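Local coordinates for hyaluronidase (PDB 5DIY), which probably removes O-linked N-acetylglucosamine from modified substrates as a family 84 glycoside hydrolase, its catalytic barrel joined to a long helical domain, at residues C[415-419]-C[452-456]; C[395-399]-C[411-415]; C[384-389]-C[421-425]. All blocks are in the same frame, centred on the assembly; numbering follows the deposited sequence.

All three contacts lie in the helical part that follows the eight-stranded parallel barrel. Going from the N terminus, helix 373-398 first supplies 384-389 and then, at its C-terminal end, 395-399. Contact 2 closes the shortest loop, across an unmodelled span to 411-415 at the start of helix 412-428. Contact 3 joins the same two helices further from the turn and encloses contact 2. Contact 1 sets out at 415-419, where contact 2 ends at the shared Ala415, and closes on 452-456 beyond 425, thereby crossing contact 3. Ile455 packs on Leu396 and Leu412, tying helix 453-459 to both arms of the hairpin.

Contact 1 of 3, residues C[415-419]-C[452-456]; sequences ALQGR and TVSIE
The guanidinium of Arg419 has the CA of Val453 over one face and the hydroxyl of Thr452 at its edge, while the Glu456 carboxylate comes in obliquely. The edge contact is a hydrogen bond: Arg419 NE donates to Thr452 OG1 at 2.7 Å, with the acceptor nearly in the guanidinium plane but the bond itself bent, its N-H...O angle 141°. Thr452 O is almost as near to NE, yet the angle there is too poor for a bond. The salt bridge runs from Arg419 NH1 to Glu456 OE1 at 3.2 Å, and the two flat groups are tilted 37° apart. A bend at chi3 (86°) in the otherwise extended arginine chain turns the guanidinium so that all these partners are met. NH2 is held by Leu449 O, and Thr452 OG1 in turn bonds to Val448 O. With an alanine in place of Arg419, the Glu456 carboxylate would probably lose its cationic mate, and Thr452 OG1 the N-H it accepts.

Beneath this polar layer the contact is apolar. Ile455 CD1 presses on Ala415 CB at 3.4 Å, tighter than usual for two carbons, and also lies 4.0 Å from Arg419 CD. Towards the outside, Leu416 CD2 meets Glu456 CG at 3.8 Å. From helix 412-428 the arginine thus bonds to Leu449 O near the C-terminal end of helix 440-451, to Thr452 between the helices and to Glu456 in the first turn of helix 453-459, spanning a helix-helix junction in the helical domain behind a family 84 catalytic barrel.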
ATOM      1  N   ALA C 415      29.161  29.413   7.333  1.00 37.29           N
ATOM      2  CA  ALA C 415      29.285  27.971   7.575  1.00 36.74           C
ATOM      3  C   ALA C 415      28.754  27.575   8.960  1.00 36.29           C
ATOM      4  O   ALA C 415      27.886  26.704   9.064  1.00 35.97           O
ATOM      5  CB  ALA C 415      30.729  27.523   7.412  1.00 36.01           C
ATOM      6  N   LEU C 416      29.271  28.228  10.004  1.00 36.97           N
ATOM      7  CA  LEU C 416      28.791  28.043  11.389  1.00 38.51           C
ATOM      8  C   LEU C 416      27.289  28.227  11.515  1.00 37.67           C
ATOM      9  O   LEU C 416      26.619  27.454  12.196  1.00 37.82           O
ATOM     10  CB  LEU C 416      29.470  29.026  12.348  1.00 40.34           C
ATOM     11  CG  LEU C 416      30.953  28.803  12.657  1.00 42.56           C
ATOM     12  CD1 LEU C 416      31.553  30.057  13.286  1.00 43.81           C
ATOM     13  CD2 LEU C 416      31.153  27.598  13.563  1.00 43.00           C
ATOM     14  N   GLN C 417      26.775  29.259  10.858  1.00 37.12           N
ATOM     15  CA  GLN C 417      25.341  29.551  10.843  1.00 38.39           C
ATOM     16  C   GLN C 417      24.527  28.421  10.200  1.00 36.93           C
ATOM     17  O   GLN C 417      23.440  28.092  10.672  1.00 37.07           O
ATOM     18  CB  GLN C 417      25.111  30.867  10.102  1.00 41.41           C
ATOM     19  CG  GLN C 417      23.673  31.350  10.022  1.00 44.15           C
ATOM     20  CD  GLN C 417      23.592  32.752   9.451  1.00 47.21           C
ATOM     21  OE1 GLN C 417      22.968  32.974   8.412  1.00 50.02           O
ATOM     22  NE2 GLN C 417      24.241  33.705  10.117  1.00 48.44           N
ATOM     23  N   GLY C 418      25.059  27.847   9.122  1.00 34.60           N
ATOM     24  CA  GLY C 418      24.452  26.691   8.469  1.00 33.78           C
ATOM     25  C   GLY C 418      24.419  25.450   9.346  1.00 32.43           C
ATOM     26  O   GLY C 418      23.433  24.730   9.344  1.00 32.24           O
ATOM     27  N   ARG C 419      25.487  25.209  10.107  1.00 32.87           N
ATOM     28  CA  ARG C 419      25.528  24.082  11.049  1.00 33.95           C
ATOM     29  C   ARG C 419      24.423  24.193  12.083  1.00 31.37           C
ATOM     30  O   ARG C 419      23.747  23.214  12.371  1.00 29.88           O
ATOM     31  CB  ARG C 419      26.870  23.992  11.780  1.00 36.03           C
ATOM     32  CG  ARG C 419      28.039  23.609  10.900  1.00 38.71           C
ATOM     33  CD  ARG C 419      29.280  23.277  11.722  1.00 40.26           C
ATOM     34  NE  ARG C 419      29.307  21.874  12.174  1.00 41.71           N
ATOM     35  CZ  ARG C 419      29.116  21.441  13.427  1.00 42.16           C
ATOM     36  NH1 ARG C 419      28.862  22.277  14.430  1.00 43.12           N
ATOM     37  NH2 ARG C 419      29.179  20.137  13.682  1.00 41.75           N
ATOM     38  N   THR C 452      31.539  19.021   9.227  1.00 35.69           N
ATOM     39  CA  THR C 452      31.868  20.409   9.547  1.00 35.26           C
ATOM     40  C   THR C 452      32.145  20.627  11.047  1.00 36.22           C
ATOM     41  O   THR C 452      32.072  21.749  11.542  1.00 36.12           O
ATOM     42  CB  THR C 452      30.732  21.331   9.050  1.00 34.70           C
ATOM     43  OG1 THR C 452      29.485  20.924   9.627  1.00 32.93           O
ATOM     44  CG2 THR C 452      30.616  21.260   7.529  1.00 34.43           C
ATOM     45  N   VAL C 453      32.469  19.555  11.769  1.00 35.99           N
ATOM     46  CA  VAL C 453      32.883  19.662  13.173  1.00 37.21           C
ATOM     47  C   VAL C 453      34.150  20.510  13.379  1.00 38.32           C
ATOM     48  O   VAL C 453      34.233  21.275  14.345  1.00 37.39           O
ATOM     49  CB  VAL C 453      33.061  18.267  13.842  1.00 37.64           C
ATOM     50  CG1 VAL C 453      34.140  17.425  13.156  1.00 37.94           C
ATOM     51  CG2 VAL C 453      33.367  18.408  15.334  1.00 38.16           C
ATOM     52  N   SER C 454      35.120  20.391  12.472  1.00 39.16           N
ATOM     53  CA  SER C 454      36.429  21.026  12.678  1.00 40.91           C
ATOM     54  C   SER C 454      36.444  22.553  12.485  1.00 40.64           C
ATOM     55  O   SER C 454      37.398  23.202  12.922  1.00 40.08           O
ATOM     56  CB  SER C 454      37.516  20.350  11.822  1.00 41.12           C
ATOM     57  OG  SER C 454      37.382  20.671  10.454  1.00 42.50           O
ATOM     58  N   ILE C 455      35.417  23.125  11.848  1.00 40.74           N
ATOM     59  CA  ILE C 455      35.298  24.589  11.774  1.00 43.98           C
ATOM     60  C   ILE C 455      34.842  25.215  13.102  1.00 45.87           C
ATOM     61  O   ILE C 455      35.190  26.361  13.387  1.00 45.37           O
ATOM     62  CB  ILE C 455      34.430  25.100  10.589  1.00 44.27           C
ATOM     63  CG1 ILE C 455      32.974  24.640  10.677  1.00 44.69           C
ATOM     64  CG2 ILE C 455      35.043  24.673   9.258  1.00 44.29           C
ATOM     65  CD1 ILE C 455      32.039  25.440   9.798  1.00 44.34           C
ATOM     66  N   GLU C 456      34.076  24.474  13.907  1.00 47.82           N
ATOM     67  CA  GLU C 456      33.781  24.897  15.284  1.00 48.72           C
ATOM     68  C   GLU C 456      35.038  24.898  16.141  1.00 46.31           C
ATOM     69  O   GLU C 456      35.285  25.854  16.876  1.00 45.62           O
ATOM     70  CB  GLU C 456      32.718  24.011  15.935  1.00 52.92           C
ATOM     71  CG  GLU C 456      31.303  24.304  15.465  1.00 56.54           C
ATOM     72  CD  GLU C 456      30.281  24.155  16.578  1.00 60.27           C
ATOM     73  OE1 GLU C 456      30.231  23.068  17.194  1.00 63.10           O
ATOM     74  OE2 GLU C 456      29.533  25.123  16.835  1.00 61.81           O
TER

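Contact 2 of 3, residues C[395-399]-C[411-415]; sequences NLFTG and SLQKA
Asn395 and Ser411 form the tight part of this contact, their CA atoms only 5.6 Å apart. The asparagine amide lies against the start of the second helix by both of its branches: Asn395 OD1 approaches Ser411 CB at 3.1 Å, and Asn395 ND2 rests against Lys414 CB at 3.5 Å. Neither approach is a hydrogen bond; the polar demand of ND2 is met in its own helix, by Ile391 O. On the inner side, Asn395 CB packs against Ala415 CB at 4.3 Å.

The polar link between the segments is slight. With chi1 at 59°, Ser411 OG is swung between its own backbone N and carbonyl carbon and makes a weak hydrogen bond to Asn395 O at 3.4 Å. That carbonyl also takes a weak bond from Gly399 N.

The solvent side is looser. Thr398 CB stands 4.0 Å from Ser411 OG, and the threonine hydroxyl bonds back to Ser394 O. Lys414 CB lies over the asparagine amide face, and the rest of the chain slants past it, crossing the asparagine obliquely; Lys414 NZ ends 3.9 Å from Asn395 OD1, too far for a hydrogen bond. This is the turn end of an antiparallel helical hairpin, whose connecting loop was not modelled.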
ATOM      1  N   ASN C 395      30.779  27.504   1.526  1.00 28.92           N
ATOM      2  CA  ASN C 395      31.589  28.317   2.430  1.00 30.62           C
ATOM      3  C   ASN C 395      32.700  27.562   3.140  1.00 32.74           C
ATOM      4  O   ASN C 395      33.720  28.153   3.490  1.00 34.14           O
ATOM      5  CB  ASN C 395      30.688  29.044   3.413  1.00 30.03           C
ATOM      6  CG  ASN C 395      29.873  30.109   2.726  1.00 29.15           C
ATOM      7  OD1 ASN C 395      30.432  31.067   2.229  1.00 30.30           O
ATOM      8  ND2 ASN C 395      28.569  29.928   2.648  1.00 29.17           N
ATOM      9  N   LEU C 396      32.506  26.261   3.337  1.00 34.32           N
ATOM     10  CA  LEU C 396      33.574  25.388   3.797  1.00 35.38           C
ATOM     11  C   LEU C 396      34.742  25.378   2.799  1.00 37.05           C
ATOM     12  O   LEU C 396      35.899  25.517   3.208  1.00 35.83           O
ATOM     13  CB  LEU C 396      33.037  23.968   4.014  1.00 35.11           C
ATOM     14  CG  LEU C 396      33.998  22.899   4.522  1.00 35.52           C
ATOM     15  CD1 LEU C 396      34.518  23.255   5.905  1.00 36.26           C
ATOM     16  CD2 LEU C 396      33.306  21.543   4.526  1.00 35.79           C
ATOM     17  N   PHE C 397      34.437  25.234   1.505  1.00 38.64           N
ATOM     18  CA  PHE C 397      35.478  25.108   0.470  1.00 41.29           C
ATOM     19  C   PHE C 397      36.153  26.427   0.083  1.00 46.11           C
ATOM     20  O   PHE C 397      37.284  26.405  -0.407  1.00 49.90           O
ATOM     21  CB  PHE C 397      34.946  24.400  -0.790  1.00 40.64           C
ATOM     22  CG  PHE C 397      34.404  23.008  -0.535  1.00 40.48           C
ATOM     23  CD1 PHE C 397      35.101  22.092   0.262  1.00 40.65           C
ATOM     24  CD2 PHE C 397      33.201  22.601  -1.107  1.00 38.88           C
ATOM     25  CE1 PHE C 397      34.594  20.815   0.489  1.00 41.12           C
ATOM     26  CE2 PHE C 397      32.697  21.330  -0.880  1.00 38.92           C
ATOM     27  CZ  PHE C 397      33.392  20.435  -0.082  1.00 38.70           C
ATOM     28  N   THR C 398      35.478  27.560   0.287  1.00 49.70           N
ATOM     29  CA  THR C 398      36.092  28.874   0.060  1.00 52.07           C
ATOM     30  C   THR C 398      37.224  29.100   1.062  1.00 55.31           C
ATOM     31  O   THR C 398      38.374  29.332   0.667  1.00 57.01           O
ATOM     32  CB  THR C 398      35.055  30.018   0.170  1.00 53.26           C
ATOM     33  OG1 THR C 398      33.976  29.776  -0.743  1.00 53.34           O
ATOM     34  CG2 THR C 398      35.692  31.378  -0.145  1.00 52.57           C
ATOM     35  N   GLY C 399      36.889  29.016   2.352  1.00 57.65           N
ATOM     36  CA  GLY C 399      37.865  29.133   3.439  1.00 58.17           C
ATOM     37  C   GLY C 399      38.503  27.799   3.781  1.00 58.05           C
ATOM     38  O   GLY C 399      38.993  27.085   2.905  1.00 58.19           O
ATOM     39  N   SER C 411      33.999  33.767   5.445  1.00 61.86           N
ATOM     40  CA  SER C 411      32.776  32.963   5.303  1.00 58.21           C
ATOM     41  C   SER C 411      32.589  31.845   6.351  1.00 58.09           C
ATOM     42  O   SER C 411      31.674  31.014   6.227  1.00 51.61           O
ATOM     43  CB  SER C 411      32.746  32.355   3.899  1.00 57.25           C
ATOM     44  OG  SER C 411      33.878  31.539   3.661  1.00 53.79           O
ATOM     45  N   LEU C 412      33.439  31.828   7.379  1.00 58.50           N
ATOM     46  CA  LEU C 412      33.274  30.919   8.518  1.00 58.82           C
ATOM     47  C   LEU C 412      31.937  31.158   9.228  1.00 56.89           C
ATOM     48  O   LEU C 412      31.314  30.210   9.710  1.00 56.05           O
ATOM     49  CB  LEU C 412      34.429  31.077   9.520  1.00 60.28           C
ATOM     50  CG  LEU C 412      34.650  29.916  10.496  1.00 61.94           C
ATOM     51  CD1 LEU C 412      35.165  28.680   9.765  1.00 63.05           C
ATOM     52  CD2 LEU C 412      35.606  30.319  11.611  1.00 62.74           C
ATOM     53  N   GLN C 413      31.512  32.422   9.272  1.00 55.99           N
ATOM     54  CA  GLN C 413      30.222  32.819   9.858  1.00 56.56           C
ATOM     55  C   GLN C 413      29.033  32.152   9.146  1.00 51.95           C
ATOM     56  O   GLN C 413      28.138  31.613   9.800  1.00 50.06           O
ATOM     57  CB  GLN C 413      30.062  34.348   9.819  1.00 60.36           C
ATOM     58  CG  GLN C 413      29.048  34.909  10.807  1.00 64.69           C
ATOM     59  CD  GLN C 413      28.927  36.427  10.720  1.00 67.93           C
ATOM     60  OE1 GLN C 413      28.354  36.955   9.764  1.00 72.41           O
ATOM     61  NE2 GLN C 413      29.464  37.135  11.715  1.00 68.22           N
ATOM     62  N   LYS C 414      29.038  32.185   7.814  1.00 46.88           N
ATOM     63  CA  LYS C 414      27.986  31.544   7.016  1.00 44.88           C
ATOM     64  C   LYS C 414      27.980  30.016   7.187  1.00 39.85           C
ATOM     65  O   LYS C 414      26.914  29.408   7.193  1.00 38.27           O
ATOM     66  CB  LYS C 414      28.117  31.914   5.531  1.00 46.54           C
ATOM     67  CG  LYS C 414      27.867  33.390   5.243  1.00 49.31           C
ATOM     68  CD  LYS C 414      28.356  33.808   3.863  1.00 50.85           C
ATOM     69  CE  LYS C 414      27.316  33.553   2.782  1.00 52.00           C
ATOM     70  NZ  LYS C 414      27.831  33.930   1.433  1.00 52.71           N
ATOM     71  N   ALA C 415      29.161  29.413   7.333  1.00 37.29           N
ATOM     72  CA  ALA C 415      29.285  27.971   7.575  1.00 36.74           C
ATOM     73  C   ALA C 415      28.754  27.575   8.960  1.00 36.29           C
ATOM     74  O   ALA C 415      27.886  26.704   9.064  1.00 35.97           O
ATOM     75  CB  ALA C 415      30.729  27.523   7.412  1.00 36.01           C
TER

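Contact 3 of 3, residues C[384-389]-C[421-425]; sequences DYLDQA and YLREV
Tyr385, Tyr421 and Gln388 contribute most of the buried area; the Tyr385 ring is met over one face and at its edge, the Tyr421 ring over both faces. Over the centre of the Tyr385 face sits Val425 CB, 3.7 Å from the ring centroid and 11° off the normal, a CH-pi contact with little offset. The two valine methyls spread over the same ring, CG1 reaching Tyr385 CE1 at 3.7 Å. At the edge of that ring comes the phenol end of Tyr421, with its OH 3.5 Å from Tyr385 CD1; the two side chains cross at about a right angle.

The backbones behind them belong to an antiparallel helix pair, segments of helices 373-398 and 412-428 whose axes run at 154° and approach to 10.4 Å, the two arms of a hairpin in the helical domain. Helix 440-451 packs along this pair, Leu445 touching Tyr385 and Val448 touching Leu422.

A chi1 of 178° points the Tyr421 ring away from its own backbone N and across to the other helix. There it is clasped on opposite faces, each time toward the rim: Val425 CG1, one turn on in its own helix, lies over one, and Gln388 CG over the other in a second CH-pi contact, 3.7 Å from the centroid. The glutamine touches with its aliphatic CB and CG. Further along, Leu422 CD2 lies 3.8 Å from Tyr385 O.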
ATOM      1  N   ASP C 384      14.362  22.715   1.148  1.00 24.58           N
ATOM      2  CA  ASP C 384      14.854  23.891   1.885  1.00 25.79           C
ATOM      3  C   ASP C 384      16.129  23.559   2.659  1.00 25.41           C
ATOM      4  O   ASP C 384      17.059  24.367   2.714  1.00 25.10           O
ATOM      5  CB  ASP C 384      13.809  24.426   2.890  1.00 27.04           C
ATOM      6  CG  ASP C 384      12.589  25.056   2.226  1.00 27.31           C
ATOM      7  OD1 ASP C 384      12.668  25.534   1.082  1.00 28.44           O
ATOM      8  OD2 ASP C 384      11.528  25.076   2.878  1.00 29.16           O
ATOM      9  N   TYR C 385      16.177  22.362   3.241  1.00 25.94           N
ATOM     10  CA  TYR C 385      17.316  21.970   4.077  1.00 26.01           C
ATOM     11  C   TYR C 385      18.553  21.664   3.225  1.00 25.42           C
ATOM     12  O   TYR C 385      19.673  22.026   3.603  1.00 25.48           O
ATOM     13  CB  TYR C 385      16.967  20.787   4.987  1.00 26.28           C
ATOM     14  CG  TYR C 385      15.690  20.926   5.799  1.00 27.65           C
ATOM     15  CD1 TYR C 385      15.075  22.174   6.025  1.00 28.60           C
ATOM     16  CD2 TYR C 385      15.098  19.801   6.369  1.00 27.97           C
ATOM     17  CE1 TYR C 385      13.907  22.277   6.769  1.00 28.19           C
ATOM     18  CE2 TYR C 385      13.938  19.899   7.121  1.00 28.66           C
ATOM     19  CZ  TYR C 385      13.343  21.137   7.314  1.00 29.31           C
ATOM     20  OH  TYR C 385      12.186  21.226   8.061  1.00 29.74           O
ATOM     21  N   LEU C 386      18.352  21.013   2.079  1.00 24.93           N
ATOM     22  CA  LEU C 386      19.445  20.779   1.128  1.00 25.56           C
ATOM     23  C   LEU C 386      20.076  22.080   0.640  1.00 25.55           C
ATOM     24  O   LEU C 386      21.286  22.152   0.457  1.00 25.58           O
ATOM     25  CB  LEU C 386      18.963  19.977  -0.083  1.00 26.27           C
ATOM     26  CG  LEU C 386      18.771  18.481   0.134  1.00 27.68           C
ATOM     27  CD1 LEU C 386      18.076  17.876  -1.081  1.00 28.06           C
ATOM     28  CD2 LEU C 386      20.104  17.786   0.390  1.00 28.36           C
ATOM     29  N   ASP C 387      19.237  23.089   0.425  1.00 26.06           N
ATOM     30  CA  ASP C 387      19.679  24.429   0.055  1.00 27.04           C
ATOM     31  C   ASP C 387      20.651  25.018   1.091  1.00 26.51           C
ATOM     32  O   ASP C 387      21.671  25.606   0.736  1.00 25.32           O
ATOM     33  CB  ASP C 387      18.457  25.349  -0.121  1.00 28.57           C
ATOM     34  CG  ASP C 387      18.692  26.478  -1.107  1.00 30.58           C
ATOM     35  OD1 ASP C 387      19.758  26.537  -1.762  1.00 31.13           O
ATOM     36  OD2 ASP C 387      17.784  27.329  -1.231  1.00 34.49           O
ATOM     37  N   GLN C 388      20.339  24.833   2.371  1.00 26.18           N
ATOM     38  CA  GLN C 388      21.243  25.231   3.449  1.00 26.23           C
ATOM     39  C   GLN C 388      22.518  24.377   3.527  1.00 25.65           C
ATOM     40  O   GLN C 388      23.574  24.890   3.894  1.00 25.46           O
ATOM     41  CB  GLN C 388      20.506  25.252   4.791  1.00 27.51           C
ATOM     42  CG  GLN C 388      19.394  26.300   4.843  1.00 28.64           C
ATOM     43  CD  GLN C 388      19.915  27.716   4.709  1.00 29.71           C
ATOM     44  OE1 GLN C 388      20.948  28.056   5.280  1.00 30.96           O
ATOM     45  NE2 GLN C 388      19.213  28.541   3.942  1.00 30.51           N
ATOM     46  N   ALA C 389      22.431  23.093   3.179  1.00 25.04           N
ATOM     47  CA  ALA C 389      23.637  22.252   3.045  1.00 25.24           C
ATOM     48  C   ALA C 389      24.566  22.764   1.942  1.00 25.10           C
ATOM     49  O   ALA C 389      25.786  22.753   2.103  1.00 25.60           O
ATOM     50  CB  ALA C 389      23.266  20.798   2.786  1.00 24.76           C
ATOM     51  N   TYR C 421      21.576  25.918  11.783  1.00 27.23           N
ATOM     52  CA  TYR C 421      20.315  25.692  11.082  1.00 27.43           C
ATOM     53  C   TYR C 421      20.056  24.197  10.864  1.00 26.61           C
ATOM     54  O   TYR C 421      18.948  23.725  11.102  1.00 25.21           O
ATOM     55  CB  TYR C 421      20.297  26.432   9.736  1.00 28.61           C
ATOM     56  CG  TYR C 421      19.033  26.204   8.931  1.00 30.63           C
ATOM     57  CD1 TYR C 421      18.886  25.070   8.121  1.00 31.99           C
ATOM     58  CD2 TYR C 421      17.979  27.114   8.976  1.00 31.83           C
ATOM     59  CE1 TYR C 421      17.722  24.854   7.391  1.00 32.39           C
ATOM     60  CE2 TYR C 421      16.817  26.903   8.249  1.00 32.68           C
ATOM     61  CZ  TYR C 421      16.698  25.777   7.456  1.00 32.61           C
ATOM     62  OH  TYR C 421      15.550  25.573   6.729  1.00 35.60           O
ATOM     63  N   LEU C 422      21.072  23.472  10.401  1.00 26.13           N
ATOM     64  CA  LEU C 422      20.916  22.045  10.099  1.00 26.52           C
ATOM     65  C   LEU C 422      20.624  21.227  11.356  1.00 25.96           C
ATOM     66  O   LEU C 422      19.749  20.368  11.340  1.00 24.66           O
ATOM     67  CB  LEU C 422      22.138  21.493   9.359  1.00 26.58           C
ATOM     68  CG  LEU C 422      22.256  21.967   7.905  1.00 27.12           C
ATOM     69  CD1 LEU C 422      23.566  21.490   7.312  1.00 27.33           C
ATOM     70  CD2 LEU C 422      21.074  21.513   7.058  1.00 27.68           C
ATOM     71  N   ARG C 423      21.335  21.532  12.439  1.00 26.42           N
ATOM     72  CA  ARG C 423      21.105  20.899  13.741  1.00 28.58           C
ATOM     73  C   ARG C 423      19.653  21.065  14.189  1.00 27.58           C
ATOM     74  O   ARG C 423      19.010  20.097  14.601  1.00 25.80           O
ATOM     75  CB  ARG C 423      22.073  21.478  14.782  1.00 30.91           C
ATOM     76  CG  ARG C 423      22.033  20.790  16.136  1.00 33.37           C
ATOM     77  CD  ARG C 423      22.995  21.423  17.134  1.00 34.63           C
ATOM     78  NE  ARG C 423      24.386  21.435  16.676  1.00 37.01           N
ATOM     79  CZ  ARG C 423      25.185  20.366  16.570  1.00 40.14           C
ATOM     80  NH1 ARG C 423      24.768  19.133  16.871  1.00 41.95           N
ATOM     81  NH2 ARG C 423      26.433  20.530  16.145  1.00 41.82           N
ATOM     82  N   GLU C 424      19.141  22.288  14.055  1.00 27.80           N
ATOM     83  CA  GLU C 424      17.750  22.609  14.384  1.00 28.38           C
ATOM     84  C   GLU C 424      16.746  21.813  13.532  1.00 27.02           C
ATOM     85  O   GLU C 424      15.875  21.132  14.080  1.00 25.26           O
ATOM     86  CB  GLU C 424      17.507  24.118  14.229  1.00 31.21           C
ATOM     87  CG  GLU C 424      16.246  24.644  14.898  1.00 34.55           C
ATOM     88  CD  GLU C 424      15.967  26.108  14.569  1.00 37.29           C
ATOM     89  OE1 GLU C 424      16.887  26.815  14.093  1.00 40.80           O
ATOM     90  OE2 GLU C 424      14.818  26.555  14.775  1.00 38.79           O
ATOM     91  N   VAL C 425      16.864  21.892  12.207  1.00 24.94           N
ATOM     92  CA  VAL C 425      15.892  21.219  11.318  1.00 24.68           C
ATOM     93  C   VAL C 425      15.993  19.681  11.311  1.00 23.74           C
ATOM     94  O   VAL C 425      14.975  19.013  11.144  1.00 22.74           O
ATOM     95  CB  VAL C 425      15.898  21.769   9.873  1.00 25.45           C
ATOM     96  CG1 VAL C 425      15.580  23.262   9.879  1.00 26.07           C
ATOM     97  CG2 VAL C 425      17.214  21.482   9.155  1.00 25.10           C
TER